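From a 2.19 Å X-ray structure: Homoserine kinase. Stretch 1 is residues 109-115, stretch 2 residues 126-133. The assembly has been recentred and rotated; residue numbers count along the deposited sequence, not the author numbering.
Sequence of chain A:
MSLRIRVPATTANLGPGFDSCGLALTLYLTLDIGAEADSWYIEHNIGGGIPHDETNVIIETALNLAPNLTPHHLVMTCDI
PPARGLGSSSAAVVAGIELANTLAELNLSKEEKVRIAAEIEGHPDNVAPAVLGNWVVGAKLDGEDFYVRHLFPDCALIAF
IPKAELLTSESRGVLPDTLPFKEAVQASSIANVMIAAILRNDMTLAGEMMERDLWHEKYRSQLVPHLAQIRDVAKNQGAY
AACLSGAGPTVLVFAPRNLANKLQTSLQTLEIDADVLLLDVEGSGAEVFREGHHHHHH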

# COMPACT_ATOMS: atom_id res chain seq x y z
N SER A 109 23.38 9.74 -7.94
CA SER A 109 22.26 9.03 -7.35
C SER A 109 21.30 8.52 -8.44
O SER A 109 21.28 9.04 -9.58
CB SER A 109 21.51 9.98 -6.42
OG SER A 109 20.97 11.04 -7.19
N LYS A 110 20.51 7.50 -8.09
CA LYS A 110 19.43 7.00 -8.93
C LYS A 110 18.54 8.16 -9.40
O LYS A 110 18.20 8.26 -10.57
CB LYS A 110 18.61 5.94 -8.18
CG LYS A 110 19.19 4.53 -8.27
CD LYS A 110 18.82 3.62 -7.07
CE LYS A 110 17.37 3.84 -6.57
NZ LYS A 110 17.20 5.00 -5.62
N GLU A 111 18.21 9.05 -8.47
CA GLU A 111 17.41 10.23 -8.77
C GLU A 111 18.03 11.05 -9.91
O GLU A 111 17.32 11.47 -10.85
CB GLU A 111 17.26 11.09 -7.51
CG GLU A 111 16.52 10.42 -6.33
CD GLU A 111 17.39 9.48 -5.44
OE1 GLU A 111 18.62 9.43 -5.59
OE2 GLU A 111 16.81 8.79 -4.58
N GLU A 112 19.34 11.29 -9.83
CA GLU A 112 20.04 12.13 -10.83
C GLU A 112 20.10 11.41 -12.17
O GLU A 112 19.91 12.03 -13.20
CB GLU A 112 21.47 12.51 -10.37
CG GLU A 112 21.52 13.61 -9.29
CD GLU A 112 22.96 13.84 -8.76
OE1 GLU A 112 23.66 14.72 -9.33
OE2 GLU A 112 23.38 13.13 -7.82
N LYS A 113 20.34 10.11 -12.13
CA LYS A 113 20.36 9.30 -13.34
C LYS A 113 19.03 9.35 -14.10
O LYS A 113 19.03 9.38 -15.33
CB LYS A 113 20.70 7.85 -13.02
CG LYS A 113 22.13 7.63 -12.54
CD LYS A 113 22.33 6.16 -12.15
CE LYS A 113 23.58 6.00 -11.29
NZ LYS A 113 23.78 4.57 -10.90
N VAL A 114 17.92 9.33 -13.35
CA VAL A 114 16.59 9.41 -13.93
C VAL A 114 16.45 10.80 -14.51
O VAL A 114 16.06 10.93 -15.68
CB VAL A 114 15.40 9.11 -12.93
CG1 VAL A 114 14.06 9.45 -13.56
CG2 VAL A 114 15.41 7.65 -12.49
N ARG A 115 16.76 11.82 -13.70
CA ARG A 115 16.63 13.19 -14.19
C ARG A 115 17.36 13.34 -15.51
O ARG A 115 16.83 13.96 -16.45
CB ARG A 115 17.14 14.26 -13.20
CG ARG A 115 17.02 15.67 -13.83
CD ARG A 115 18.00 16.73 -13.33
NE ARG A 115 19.42 16.37 -13.26
CZ ARG A 115 20.34 16.62 -14.19
NH1 ARG A 115 20.03 17.18 -15.36
NH2 ARG A 115 21.60 16.28 -13.96
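Stretch 2 (126-133) NVAPAVLG

Stretch 2 lies on stretch 1 as one helix against another, running nearly the opposite way: the N-to-C directions of helices 127-132 and 110-115 differ by 151°, and the axes approach to 9.2 Å. No hydrogen bond crosses the contact; it is held by apolar packing centred on Val114, whose CA comes within 5.4 Å of the CA of Ala128.

Val114 points sideways, and its t rotamer (chi1 171°) lets both methyls work. Val114 CG1 meets Ala128 CB at 3.8 Å, while Val114 CG2 touches Val131 CB at 3.8 Å and Leu132 CG at 4.0 Å. The backbones come nearest at this alanine, whose only side-chain atom already packs on the valine methyl. Val131, also t, points toward stretch 1 and sends its CG1 to Lys110 O, 4.0 Å away, and to Lys113 CB at 4.4 Å. Val127 is m instead; one turn earlier on the same helix, it brings CG2 to 4.3 Å from Val114 O.

Leu132 starts sideways, but its m,t conformation carries its end nearer, so that CD2 lies 3.8 Å from Lys110 CE. Lysine thus contributes its aliphatic chain to the contact. The bends at chi3 (38°) and chi4 (-83°) take the amine to Glu111, where Lys110 NZ and Glu111 OE2 form a long salt bridge of 3.9 Å. Lys113 divides differently: CB points toward stretch 2, yet the extended m,t,t,t chain leads away, and its amine is bonded elsewhere in the structure.

One end of each helix is clearly marked: the start of the first and the finish of the second. Ser109, chi1 p, caps the first, its OG accepting from Glu112 N at 3.1 Å. After Leu132, Gly133 leaves helical geometry with phi 85° and psi 164°, where a CB would jam against the preceding carbonyl oxygen; backbone strain, not the neighbouring helix, calls for glycine.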

# COMPACT_ATOMS: atom_id res chain seq x y z
N ASN A 126 9.98 5.52 -20.01
CA ASN A 126 10.88 4.38 -20.21
C ASN A 126 12.02 4.42 -19.21
O ASN A 126 12.27 3.42 -18.54
CB ASN A 126 11.43 4.29 -21.63
CG ASN A 126 10.35 4.00 -22.65
OD1 ASN A 126 9.88 4.92 -23.32
ND2 ASN A 126 9.95 2.72 -22.78
N VAL A 127 12.70 5.58 -19.11
CA VAL A 127 13.96 5.69 -18.37
C VAL A 127 13.87 5.53 -16.85
O VAL A 127 14.77 4.98 -16.23
CB VAL A 127 14.79 6.98 -18.74
CG1 VAL A 127 15.24 6.94 -20.22
CG2 VAL A 127 14.05 8.28 -18.42
N ALA A 128 12.79 6.01 -16.23
CA ALA A 128 12.67 5.87 -14.79
C ALA A 128 12.56 4.37 -14.40
O ALA A 128 13.35 3.90 -13.58
CB ALA A 128 11.48 6.71 -14.24
N PRO A 129 11.63 3.61 -15.02
CA PRO A 129 11.64 2.16 -14.71
C PRO A 129 12.94 1.44 -15.16
O PRO A 129 13.32 0.45 -14.53
CB PRO A 129 10.39 1.61 -15.43
CG PRO A 129 9.91 2.67 -16.31
CD PRO A 129 10.51 3.99 -15.90
N ALA A 130 13.62 1.92 -16.21
CA ALA A 130 14.91 1.32 -16.59
C ALA A 130 15.94 1.49 -15.48
O ALA A 130 16.71 0.59 -15.20
CB ALA A 130 15.43 1.90 -17.93
N VAL A 131 15.92 2.64 -14.81
CA VAL A 131 16.80 2.85 -13.66
C VAL A 131 16.27 2.22 -12.37
O VAL A 131 17.02 1.65 -11.62
CB VAL A 131 17.03 4.35 -13.42
CG1 VAL A 131 17.91 4.58 -12.16
CG2 VAL A 131 17.66 4.98 -14.64
N LEU A 132 14.97 2.32 -12.11
CA LEU A 132 14.44 2.05 -10.76
C LEU A 132 13.87 0.66 -10.63
O LEU A 132 13.80 0.10 -9.53
CB LEU A 132 13.38 3.07 -10.42
CG LEU A 132 13.94 4.49 -10.52
CD1 LEU A 132 12.82 5.44 -10.27
CD2 LEU A 132 15.12 4.70 -9.51
N GLY A 133 13.51 0.09 -11.77
CA GLY A 133 12.94 -1.24 -11.80
C GLY A 133 11.44 -1.15 -11.54
O GLY A 133 10.92 -0.14 -11.07